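Local structure of AxyAgu115A (Amphibacillus xylanus NBRC 15112, 6NPS) at residues N223-L229 / K289-H293; E256-L260 / I280-W284; A270-I274 / M302-A306; F273-R277 / D326-T330. The protein is a family GH115 alpha-glucuronidase that probably hydrolyses glucuronic acid side groups off xylan such as arabinoglucuronoxylan. The protein carries 3 engineered substitutions. The contacts are given in a common frame with arbitrary orientation. Residues are numbered along the deposited sequence.

Interaction 1: N223-L229 / K289-H293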
loop_
_atom_site.group_PDB
_atom_site.type_symbol
_atom_site.label_atom_id
_atom_site.label_comp_id
_atom_site.label_asym_id
_atom_site.label_seq_id
_atom_site.Cartn_x
_atom_site.Cartn_y
_atom_site.Cartn_z
ATOM N N ASN A 223 -7.628 -28.320 41.577
ATOM C CA ASN A 223 -7.872 -28.870 42.934
ATOM C C ASN A 223 -9.339 -28.945 43.316
ATOM O O ASN A 223 -9.653 -29.547 44.349
ATOM C CB ASN A 223 -7.160 -28.048 44.004
ATOM C CG ASN A 223 -5.651 -28.129 43.870
ATOM O OD1 ASN A 223 -5.108 -29.173 43.485
ATOM N ND2 ASN A 223 -4.960 -27.012 44.142
ATOM N N ASP A 224 -10.240 -28.365 42.510
ATOM C CA ASP A 224 -11.646 -28.224 42.857
ATOM C C ASP A 224 -12.619 -28.790 41.831
ATOM O O ASP A 224 -13.813 -28.873 42.144
ATOM C CB ASP A 224 -11.993 -26.739 43.058
ATOM C CG ASP A 224 -11.129 -26.066 44.127
ATOM O OD1 ASP A 224 -11.426 -26.242 45.339
ATOM O OD2 ASP A 224 -10.162 -25.359 43.762
ATOM N N ASP A 225 -12.165 -29.153 40.624
ATOM C CA ASP A 225 -13.037 -29.447 39.489
ATOM C C ASP A 225 -13.202 -30.936 39.243
ATOM O O ASP A 225 -13.664 -31.324 38.162
ATOM C CB ASP A 225 -12.489 -28.817 38.200
ATOM C CG ASP A 225 -12.628 -27.294 38.166
ATOM O OD1 ASP A 225 -13.368 -26.725 39.012
ATOM O OD2 ASP A 225 -11.988 -26.668 37.274
ATOM N N GLY A 226 -12.776 -31.782 40.190
ATOM C CA GLY A 226 -12.699 -33.210 39.978
ATOM C C GLY A 226 -13.975 -33.891 39.538
ATOM O O GLY A 226 -13.919 -34.804 38.702
ATOM N N PRO A 227 -15.154 -33.516 40.083
ATOM C CA PRO A 227 -15.522 -32.548 41.134
ATOM C C PRO A 227 -14.681 -32.693 42.411
ATOM O O PRO A 227 -14.101 -33.763 42.614
ATOM C CB PRO A 227 -16.991 -32.876 41.423
ATOM C CG PRO A 227 -17.493 -33.459 40.156
ATOM C CD PRO A 227 -16.330 -34.260 39.600
ATOM N N GLY A 228 -14.627 -31.643 43.233
ATOM C CA GLY A 228 -13.811 -31.674 44.435
ATOM C C GLY A 228 -12.368 -32.025 44.108
ATOM O O GLY A 228 -11.814 -31.618 43.080
ATOM N N LEU A 229 -11.765 -32.836 44.973
ATOM C CA LEU A 229 -10.372 -33.240 44.862
ATOM C C LEU A 229 -10.141 -34.431 43.949
ATOM O O LEU A 229 -9.034 -34.964 43.953
ATOM C CB LEU A 229 -9.836 -33.620 46.260
ATOM C CG LEU A 229 -9.680 -32.429 47.172
ATOM C CD1 LEU A 229 -9.609 -33.004 48.604
ATOM C CD2 LEU A 229 -8.442 -31.619 46.821
ATOM N N LYS A 289 -1.878 -27.044 53.439
ATOM C CA LYS A 289 -2.624 -28.020 54.230
ATOM C C LYS A 289 -3.557 -28.855 53.360
ATOM O O LYS A 289 -3.807 -30.021 53.674
ATOM C CB LYS A 289 -3.440 -27.314 55.312
ATOM C CG LYS A 289 -2.649 -26.812 56.499
ATOM C CD LYS A 289 -3.604 -26.340 57.612
ATOM C CE LYS A 289 -2.841 -25.817 58.828
ATOM N NZ LYS A 289 -3.750 -25.430 59.955
ATOM N N ARG A 290 -4.085 -28.283 52.270
ATOM C CA ARG A 290 -5.136 -28.972 51.525
ATOM C C ARG A 290 -4.575 -30.048 50.596
ATOM O O ARG A 290 -5.176 -31.117 50.451
ATOM C CB ARG A 290 -5.968 -27.958 50.740
ATOM C CG ARG A 290 -7.401 -28.388 50.523
ATOM C CD ARG A 290 -8.088 -27.517 49.486
ATOM N NE ARG A 290 -9.294 -28.154 48.969
ATOM C CZ ARG A 290 -9.746 -27.987 47.731
ATOM N NH1 ARG A 290 -9.083 -27.200 46.894
ATOM N NH2 ARG A 290 -10.845 -28.608 47.324
ATOM N N THR A 291 -3.460 -29.796 49.916
ATOM C CA THR A 291 -2.937 -30.814 49.012
ATOM C C THR A 291 -1.454 -31.095 49.249
ATOM O O THR A 291 -0.820 -31.761 48.419
ATOM C CB THR A 291 -3.186 -30.432 47.530
ATOM O OG1 THR A 291 -2.421 -29.278 47.184
ATOM C CG2 THR A 291 -4.662 -30.165 47.293
ATOM N N GLY A 292 -0.897 -30.662 50.382
ATOM C CA GLY A 292 0.521 -30.876 50.619
ATOM C C GLY A 292 0.924 -32.334 50.761
ATOM O O GLY A 292 2.107 -32.661 50.593
ATOM N N HIS A 293 -0.016 -33.223 51.031
ATOM C CA HIS A 293 0.356 -34.622 51.242
ATOM C C HIS A 293 0.298 -35.460 49.966
ATOM O O HIS A 293 0.652 -36.649 50.003
ATOM C CB HIS A 293 -0.528 -35.250 52.311
ATOM C CG HIS A 293 -1.983 -35.242 51.972
ATOM N ND1 HIS A 293 -2.728 -34.083 51.901
ATOM C CD2 HIS A 293 -2.838 -36.255 51.695
ATOM C CE1 HIS A 293 -3.977 -34.382 51.594
ATOM N NE2 HIS A 293 -4.073 -35.694 51.467
HETATM O O HOH W 1 -2.247 -29.424 44.319
#
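Arg290 stretches its side chain, with chi1 to chi3 all t, across to the 223-229 loop until one face of the guanidinium lies under Leu229, whose CD2 is 3.9 Å from Arg290 NH2. The charge is met by Asp224: Asp224 OD1 forms a salt bridge with Arg290 NH1 at 3.0 Å and is also 3.1 Å from Arg290 NH2. Both hydrogen bonds are weak, with bent N-H...O angles of 127° and 123°, leaving the salt bridge without well-directed hydrogen bonds. Thr291 makes the inner part of the contact. Its CG2 packs 4.1 Å from Leu229 CD2, while water 1 donates to both Asn223 OD1 (3.0 Å) and Thr291 OG1 (2.9 Å), bridging two oxygens too far apart to pair directly. The amide of Asn223 is held in turn by Glu256. Further along, the loop turns tightly around a cis peptide before Pro227, with Gly226 N bonded to Gly228 O at 3.1 Å. In the TIM barrel of this glycosidase, the loop follows strand 212-214 and Leu229 is the N-cap of helix 230-238, so the contact joins the start of that helix to the C-terminal end of the next long barrel helix, 277-291.

Interaction 2: E256-L260 / I280-W284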
loop_
_atom_site.group_PDB
_atom_site.type_symbol
_atom_site.label_atom_id
_atom_site.label_comp_id
_atom_site.label_asym_id
_atom_site.label_seq_id
_atom_site.Cartn_x
_atom_site.Cartn_y
_atom_site.Cartn_z
ATOM N N GLU A 256 -7.988 -19.899 42.096
ATOM C CA GLU A 256 -8.492 -20.149 43.451
ATOM C C GLU A 256 -8.753 -18.852 44.196
ATOM O O GLU A 256 -9.809 -18.693 44.820
ATOM C CB GLU A 256 -7.523 -21.037 44.240
ATOM C CG GLU A 256 -7.428 -22.460 43.647
ATOM C CD GLU A 256 -6.743 -23.494 44.561
ATOM O OE1 GLU A 256 -7.072 -23.556 45.774
ATOM O OE2 GLU A 256 -5.886 -24.266 44.038
ATOM N N TYR A 257 -7.806 -17.897 44.134
ATOM C CA TYR A 257 -7.920 -16.703 44.975
ATOM C C TYR A 257 -9.147 -15.884 44.612
ATOM O O TYR A 257 -9.770 -15.258 45.488
ATOM C CB TYR A 257 -6.647 -15.849 44.882
ATOM C CG TYR A 257 -6.611 -14.710 45.917
ATOM C CD1 TYR A 257 -6.528 -13.392 45.519
ATOM C CD2 TYR A 257 -6.626 -14.978 47.280
ATOM C CE1 TYR A 257 -6.482 -12.356 46.437
ATOM C CE2 TYR A 257 -6.596 -13.937 48.228
ATOM C CZ TYR A 257 -6.524 -12.628 47.800
ATOM O OH TYR A 257 -6.488 -11.585 48.710
ATOM N N LYS A 258 -9.536 -15.910 43.344
ATOM C CA LYS A 258 -10.697 -15.149 42.904
ATOM C C LYS A 258 -11.962 -15.518 43.679
ATOM O O LYS A 258 -12.806 -14.652 43.914
ATOM C CB LYS A 258 -10.912 -15.347 41.401
ATOM C CG LYS A 258 -11.853 -14.341 40.801
ATOM C CD LYS A 258 -12.273 -14.693 39.378
ATOM C CE LYS A 258 -12.319 -16.196 39.137
ATOM N NZ LYS A 258 -12.890 -16.507 37.794
ATOM N N TYR A 259 -12.120 -16.784 44.069
ATOM C CA TYR A 259 -13.330 -17.238 44.760
ATOM C C TYR A 259 -13.222 -17.155 46.275
ATOM O O TYR A 259 -14.249 -17.203 46.957
ATOM C CB TYR A 259 -13.647 -18.700 44.401
ATOM C CG TYR A 259 -13.929 -18.969 42.931
ATOM C CD1 TYR A 259 -15.237 -19.018 42.447
ATOM C CD2 TYR A 259 -12.889 -19.183 42.032
ATOM C CE1 TYR A 259 -15.497 -19.269 41.109
ATOM C CE2 TYR A 259 -13.142 -19.426 40.686
ATOM C CZ TYR A 259 -14.445 -19.475 40.232
ATOM O OH TYR A 259 -14.709 -19.716 38.900
ATOM N N LEU A 260 -12.004 -17.076 46.819
ATOM C CA LEU A 260 -11.777 -17.083 48.260
ATOM C C LEU A 260 -11.491 -15.699 48.828
ATOM O O LEU A 260 -11.515 -15.534 50.052
ATOM C CB LEU A 260 -10.606 -18.033 48.598
ATOM C CG LEU A 260 -10.808 -19.483 48.166
ATOM C CD1 LEU A 260 -9.571 -20.320 48.395
ATOM C CD2 LEU A 260 -11.984 -20.122 48.816
ATOM N N ILE A 280 -2.523 -13.226 52.429
ATOM C CA ILE A 280 -1.820 -14.052 51.445
ATOM C C ILE A 280 -1.100 -15.207 52.128
ATOM O O ILE A 280 -1.052 -16.317 51.600
ATOM C CB ILE A 280 -0.842 -13.209 50.604
ATOM C CG1 ILE A 280 -1.592 -12.122 49.849
ATOM C CG2 ILE A 280 -0.136 -14.111 49.574
ATOM C CD1 ILE A 280 -2.621 -12.708 48.861
ATOM N N THR A 281 -0.575 -14.981 53.333
ATOM C CA THR A 281 0.113 -16.039 54.073
ATOM C C THR A 281 -0.839 -17.158 54.477
ATOM O O THR A 281 -0.502 -18.340 54.351
ATOM C CB THR A 281 0.770 -15.435 55.313
ATOM O OG1 THR A 281 1.809 -14.547 54.896
ATOM C CG2 THR A 281 1.338 -16.513 56.210
ATOM N N LYS A 282 -2.021 -16.805 55.005
ATOM C CA LYS A 282 -3.002 -17.824 55.367
ATOM C C LYS A 282 -3.564 -18.497 54.125
ATOM O O LYS A 282 -3.890 -19.690 54.154
ATOM C CB LYS A 282 -4.132 -17.201 56.238
ATOM C CG LYS A 282 -5.137 -18.234 56.774
ATOM C CD LYS A 282 -4.728 -18.819 58.137
ATOM C CE LYS A 282 -5.894 -19.527 58.831
ATOM N NZ LYS A 282 -6.279 -18.882 60.123
ATOM N N PHE A 283 -3.608 -17.779 53.003
ATOM C CA PHE A 283 -3.985 -18.399 51.743
ATOM C C PHE A 283 -3.014 -19.518 51.366
ATOM O O PHE A 283 -3.439 -20.641 51.061
ATOM C CB PHE A 283 -4.073 -17.309 50.667
ATOM C CG PHE A 283 -4.508 -17.803 49.313
ATOM C CD1 PHE A 283 -5.782 -18.335 49.119
ATOM C CD2 PHE A 283 -3.656 -17.678 48.223
ATOM C CE1 PHE A 283 -6.172 -18.783 47.817
ATOM C CE2 PHE A 283 -4.024 -18.127 46.934
ATOM C CZ PHE A 283 -5.301 -18.666 46.732
ATOM N N TRP A 284 -1.698 -19.241 51.423
ATOM C CA TRP A 284 -0.676 -20.240 51.106
ATOM C C TRP A 284 -0.667 -21.371 52.131
ATOM O O TRP A 284 -0.480 -22.541 51.771
ATOM C CB TRP A 284 0.696 -19.561 51.026
ATOM C CG TRP A 284 0.842 -18.672 49.809
ATOM C CD1 TRP A 284 0.176 -18.803 48.623
ATOM C CD2 TRP A 284 1.715 -17.546 49.656
ATOM N NE1 TRP A 284 0.582 -17.818 47.741
ATOM C CE2 TRP A 284 1.530 -17.042 48.359
ATOM C CE3 TRP A 284 2.657 -16.941 50.482
ATOM C CZ2 TRP A 284 2.226 -15.933 47.876
ATOM C CZ3 TRP A 284 3.362 -15.831 49.989
ATOM C CH2 TRP A 284 3.133 -15.341 48.709
#
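This is a buried aromatic contact between two helices of the TIM-barrel domain: the short helix 256-260, set in the connection that follows strand 241-242, and the longer barrel helix 277-291 to which that connection leads. The two segments cross steeply, their axes 12.1 Å apart at closest approach and their directions at 117°, so large side chains have to fill the space between them. Phe283 contributes the largest share, followed by Tyr257. The Phe283 CA-to-CB bond points toward the short helix, and one ring face receives the edge of Tyr257 in an edge-to-face (T-shaped) pair, with ring centroids 5.0 Å apart and planes at 66°. Around the rim of the same phenylalanine ring lie Leu260, whose CD1 is 3.8 Å from Phe283 CE1, and the aliphatic part of Glu256, whose CB is 4.1 Å from Phe283 CZ. The polar ends are satisfied outside the pair: Glu256 forms a salt bridge with Arg252 and accepts from Asn223, and the Tyr257 hydroxyl is hydrogen-bonded to Tyr267 O and Ala270 N. One turn before Phe283, Ile280 reaches the far end of the tyrosine, placing its CD1 4.0 Å from both Tyr257 CZ and Tyr257 OH.

Interaction 3: A270-I274 / M302-A306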
loop_
_atom_site.group_PDB
_atom_site.type_symbol
_atom_site.label_atom_id
_atom_site.label_comp_id
_atom_site.label_asym_id
_atom_site.label_seq_id
_atom_site.Cartn_x
_atom_site.Cartn_y
_atom_site.Cartn_z
ATOM N N ALA A 270 -6.534 -8.550 48.140
ATOM C CA ALA A 270 -5.429 -7.896 47.462
ATOM C C ALA A 270 -4.342 -8.927 47.213
ATOM O O ALA A 270 -3.820 -9.522 48.163
ATOM C CB ALA A 270 -4.889 -6.732 48.301
ATOM N N TRP A 271 -4.018 -9.178 45.940
ATOM C CA TRP A 271 -2.905 -10.067 45.586
ATOM C C TRP A 271 -1.631 -9.243 45.741
ATOM O O TRP A 271 -1.064 -8.718 44.781
ATOM C CB TRP A 271 -3.081 -10.616 44.179
ATOM C CG TRP A 271 -2.140 -11.731 43.857
ATOM C CD1 TRP A 271 -1.121 -11.705 42.947
ATOM C CD2 TRP A 271 -2.126 -13.040 44.443
ATOM N NE1 TRP A 271 -0.474 -12.920 42.927
ATOM C CE2 TRP A 271 -1.068 -13.758 43.836
ATOM C CE3 TRP A 271 -2.907 -13.677 45.415
ATOM C CZ2 TRP A 271 -0.766 -15.075 44.179
ATOM C CZ3 TRP A 271 -2.607 -14.989 45.757
ATOM C CH2 TRP A 271 -1.543 -15.675 45.138
ATOM N N ASN A 272 -1.208 -9.096 46.997
ATOM C CA ASN A 272 -0.221 -8.087 47.371
ATOM C C ASN A 272 0.349 -8.475 48.731
ATOM O O ASN A 272 -0.327 -8.332 49.756
ATOM C CB ASN A 272 -0.866 -6.702 47.415
ATOM C CG ASN A 272 0.154 -5.585 47.503
ATOM O OD1 ASN A 272 1.025 -5.593 48.377
ATOM N ND2 ASN A 272 0.052 -4.612 46.595
ATOM N N PHE A 273 1.582 -8.982 48.736
ATOM C CA PHE A 273 2.210 -9.425 49.974
ATOM C C PHE A 273 2.596 -8.264 50.872
ATOM O O PHE A 273 2.845 -8.472 52.065
ATOM C CB PHE A 273 3.445 -10.269 49.658
ATOM C CG PHE A 273 3.940 -11.075 50.820
ATOM C CD1 PHE A 273 3.247 -12.201 51.247
ATOM C CD2 PHE A 273 5.097 -10.717 51.483
ATOM C CE1 PHE A 273 3.706 -12.954 52.307
ATOM C CE2 PHE A 273 5.554 -11.463 52.549
ATOM C CZ PHE A 273 4.849 -12.588 52.961
ATOM N N ILE A 274 2.665 -7.049 50.327
ATOM C CA ILE A 274 2.981 -5.879 51.141
ATOM C C ILE A 274 1.753 -5.414 51.916
ATOM O O ILE A 274 1.797 -5.259 53.144
ATOM C CB ILE A 274 3.546 -4.751 50.255
ATOM C CG1 ILE A 274 4.831 -5.210 49.553
ATOM C CG2 ILE A 274 3.789 -3.472 51.061
ATOM C CD1 ILE A 274 4.978 -4.656 48.145
ATOM N N MET A 302 6.493 -15.310 43.759
ATOM C CA MET A 302 5.203 -14.649 43.557
ATOM C C MET A 302 5.158 -13.676 42.379
ATOM O O MET A 302 5.762 -12.598 42.441
ATOM C CB MET A 302 4.807 -13.898 44.826
ATOM C CG MET A 302 3.322 -13.616 44.918
ATOM S SD MET A 302 2.998 -12.344 46.157
ATOM C CE MET A 302 1.231 -12.048 45.906
ATOM N N ARG A 303 4.357 -14.013 41.369
ATOM C CA ARG A 303 4.153 -13.162 40.200
ATOM C C ARG A 303 2.688 -12.706 40.192
ATOM O O ARG A 303 1.858 -13.290 40.887
ATOM C CB ARG A 303 4.482 -13.920 38.915
ATOM C CG ARG A 303 5.959 -13.913 38.551
ATOM C CD ARG A 303 6.185 -14.462 37.152
ATOM N NE ARG A 303 5.952 -13.453 36.124
ATOM C CZ ARG A 303 5.004 -13.537 35.196
ATOM N NH1 ARG A 303 4.196 -14.588 35.165
ATOM N NH2 ARG A 303 4.864 -12.572 34.298
ATOM N N GLY A 304 2.367 -11.673 39.414
ATOM C CA GLY A 304 1.009 -11.176 39.358
ATOM C C GLY A 304 0.051 -12.211 38.800
ATOM O O GLY A 304 0.436 -13.230 38.211
ATOM N N GLU A 305 -1.238 -11.929 38.991
ATOM C CA GLU A 305 -2.291 -12.842 38.564
ATOM C C GLU A 305 -2.488 -12.796 37.054
ATOM O O GLU A 305 -2.439 -11.726 36.432
ATOM C CB GLU A 305 -3.599 -12.501 39.267
ATOM C CG GLU A 305 -3.605 -12.873 40.725
ATOM C CD GLU A 305 -4.934 -12.583 41.373
ATOM O OE1 GLU A 305 -5.542 -11.537 41.042
ATOM O OE2 GLU A 305 -5.378 -13.409 42.193
ATOM N N ALA A 306 -2.733 -13.975 36.475
ATOM C CA ALA A 306 -2.911 -14.142 35.034
ATOM C C ALA A 306 -1.696 -13.619 34.266
ATOM O O ALA A 306 -1.815 -12.770 33.375
ATOM C CB ALA A 306 -4.204 -13.472 34.556
#
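The indole of Trp271 is held on both faces by aliphatic carbons, one of them from an acidic residue. Met302 CE lies 3.5 Å from the centroid of the Trp271 five-membered ring, 12° off the normal, and on the opposite face Glu305 CG sits 3.6 Å from the same centroid, 16° off the normal; both are CH-pi contacts. At the ring edge, Trp271 NE1 donates a nearly straight hydrogen bond to Arg303 O (3.1 Å, 168°), which fixes the indole in its slot between the two side chains. Because residues 302-305 run extended past the tryptophan, side chains three positions apart, Met302 and Glu305, can reach its two faces while the carbonyl of Arg303 between them meets its NH. The Met302 sulfur stands farther off and obliquely, with SD 5.1 Å from the five-ring centroid of Trp271, a Met-aromatic contact, and it also touches Phe273 CB at 4.1 Å. Trp271 is the centre of an inverse gamma turn, closed by a weak bond from Asn272 N to Ala270 O (2.9 Å). Arg303 directs its charge elsewhere, to Glu355 and Asp307. Both segments lie in beta-alpha connections, one following strand 241-242 and the other strand 298-300, at the C-terminal side of the barrel strands, the side on which TIM-barrel enzymes carry their active sites.

Interaction 4: F273-R277 / D326-T330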
loop_
_atom_site.group_PDB
_atom_site.type_symbol
_atom_site.label_atom_id
_atom_site.label_comp_id
_atom_site.label_asym_id
_atom_site.label_seq_id
_atom_site.Cartn_x
_atom_site.Cartn_y
_atom_site.Cartn_z
ATOM N N PHE A 273 1.582 -8.982 48.736
ATOM C CA PHE A 273 2.210 -9.425 49.974
ATOM C C PHE A 273 2.596 -8.264 50.872
ATOM O O PHE A 273 2.845 -8.472 52.065
ATOM C CB PHE A 273 3.445 -10.269 49.658
ATOM C CG PHE A 273 3.940 -11.075 50.820
ATOM C CD1 PHE A 273 3.247 -12.201 51.247
ATOM C CD2 PHE A 273 5.097 -10.717 51.483
ATOM C CE1 PHE A 273 3.706 -12.954 52.307
ATOM C CE2 PHE A 273 5.554 -11.463 52.549
ATOM C CZ PHE A 273 4.849 -12.588 52.961
ATOM N N ILE A 274 2.665 -7.049 50.327
ATOM C CA ILE A 274 2.981 -5.879 51.141
ATOM C C ILE A 274 1.753 -5.414 51.916
ATOM O O ILE A 274 1.797 -5.259 53.144
ATOM C CB ILE A 274 3.546 -4.751 50.255
ATOM C CG1 ILE A 274 4.831 -5.210 49.553
ATOM C CG2 ILE A 274 3.789 -3.472 51.061
ATOM C CD1 ILE A 274 4.978 -4.656 48.145
ATOM N N THR A 275 0.643 -5.159 51.212
ATOM C CA THR A 275 -0.526 -4.580 51.874
ATOM C C THR A 275 -1.465 -5.630 52.458
ATOM O O THR A 275 -2.260 -5.304 53.342
ATOM C CB THR A 275 -1.308 -3.676 50.900
ATOM O OG1 THR A 275 -1.868 -4.478 49.853
ATOM C CG2 THR A 275 -0.397 -2.608 50.277
ATOM N N ASN A 276 -1.398 -6.874 51.988
ATOM C CA ASN A 276 -2.243 -7.955 52.490
ATOM C C ASN A 276 -1.344 -9.137 52.881
ATOM O O ASN A 276 -1.501 -10.265 52.418
ATOM C CB ASN A 276 -3.307 -8.318 51.435
ATOM C CG ASN A 276 -4.165 -9.513 51.832
ATOM O OD1 ASN A 276 -4.443 -9.733 53.011
ATOM N ND2 ASN A 276 -4.574 -10.307 50.839
ATOM N N ARG A 277 -0.372 -8.867 53.753
ATOM C CA ARG A 277 0.593 -9.905 54.102
ATOM C C ARG A 277 -0.089 -11.105 54.746
ATOM O O ARG A 277 0.080 -12.239 54.299
ATOM C CB ARG A 277 1.665 -9.354 55.036
ATOM C CG ARG A 277 2.610 -10.428 55.527
ATOM C CD ARG A 277 3.870 -9.807 56.031
ATOM N NE ARG A 277 4.915 -10.800 56.191
ATOM C CZ ARG A 277 6.183 -10.580 55.876
ATOM N NH1 ARG A 277 6.537 -9.398 55.381
ATOM N NH2 ARG A 277 7.085 -11.539 56.047
ATOM N N ASP A 326 11.450 -11.871 50.638
ATOM C CA ASP A 326 10.562 -11.927 51.791
ATOM C C ASP A 326 9.534 -13.023 51.601
ATOM O O ASP A 326 9.285 -13.832 52.502
ATOM C CB ASP A 326 9.879 -10.562 52.012
ATOM C CG ASP A 326 9.411 -10.364 53.465
ATOM O OD1 ASP A 326 8.886 -9.272 53.806
ATOM O OD2 ASP A 326 9.570 -11.303 54.276
ATOM N N VAL A 327 8.898 -13.046 50.440
ATOM C CA VAL A 327 7.940 -14.096 50.133
ATOM C C VAL A 327 8.557 -15.477 50.366
ATOM O O VAL A 327 8.051 -16.279 51.166
ATOM C CB VAL A 327 7.429 -13.918 48.696
ATOM C CG1 VAL A 327 6.664 -15.123 48.247
ATOM C CG2 VAL A 327 6.579 -12.632 48.587
ATOM N N ILE A 328 9.699 -15.746 49.715
ATOM C CA ILE A 328 10.301 -17.084 49.754
ATOM C C ILE A 328 10.613 -17.507 51.184
ATOM O O ILE A 328 10.351 -18.650 51.591
ATOM C CB ILE A 328 11.558 -17.140 48.854
ATOM C CG1 ILE A 328 11.139 -17.167 47.391
ATOM C CG2 ILE A 328 12.370 -18.363 49.211
ATOM C CD1 ILE A 328 12.248 -16.871 46.320
ATOM N N GLN A 329 11.172 -16.600 51.983
ATOM C CA GLN A 329 11.424 -16.942 53.377
ATOM C C GLN A 329 10.141 -17.374 54.084
ATOM O O GLN A 329 10.155 -18.310 54.897
ATOM C CB GLN A 329 12.056 -15.753 54.096
ATOM C CG GLN A 329 13.567 -15.791 54.156
ATOM C CD GLN A 329 14.096 -15.216 55.444
ATOM O OE1 GLN A 329 15.057 -15.726 56.025
ATOM N NE2 GLN A 329 13.464 -14.144 55.908
ATOM N N THR A 330 9.025 -16.696 53.787
ATOM C CA THR A 330 7.735 -17.041 54.390
ATOM C C THR A 330 7.246 -18.405 53.902
ATOM O O THR A 330 6.809 -19.246 54.698
ATOM C CB THR A 330 6.688 -15.961 54.057
ATOM O OG1 THR A 330 7.139 -14.670 54.494
ATOM C CG2 THR A 330 5.362 -16.278 54.723
#
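The charged part of the contact is a bidentate salt bridge. Arg277, extended along its whole side chain, presents two nitrogens to the carboxylate of Asp326: Arg277 NH1 donates to Asp326 OD1 at 2.8 Å and Arg277 NH2 to Asp326 OD2 at 3.1 Å, each with an angle of 148°. The apolar part belongs to Phe273, whose CB points toward the helix. Val327 CG2 packs over one face of its ring, 4.0 Å from the centroid of Phe273 and 24° off the normal, as a CH-pi contact, while Asp326 CG lies near the ring edge, 4.1 Å from Phe273 CE2. In the TIM barrel these residues connect two successive outer helices: segment 273-277 leads into helix 277-291, with Asn276 as N-cap making a weak side-chain bond to Gly279 N, and 326-330 is part of helix 317-338. Thr281 of the first helix touches both Phe273 and Thr330. Among the hydroxyl contacts, Thr330 OG1 donates back within its own helix to Asp326 O at 3.0 Å, and the same oxygen rests 3.5 Å from Phe273 CZ, one turn along the helix from the salt-bridging aspartate.

Overall arrangement
Starting from the N terminus, residues 223-229 open the loop that interaction 1 closes at 289-293. Nested inside it is interaction 2, from 256-260 to 280-284, which ends on the same helix, 277-291; the two touch where Asn223 ND2 probably bonds Glu256 OE2. Interactions 3 and 4 start from overlapping segments sharing Phe273 and Ile274, then run on past that helix to 302-306 and 326-330, so each crosses both earlier loops. Interaction 3 meets interaction 2 where Tyr257 OH approaches Ala270 N. Together the four tie helix 277-291 and its preceding loop to the start of helix 230-238, helix 256-260, the loop after strand 298-300 and helix 317-338.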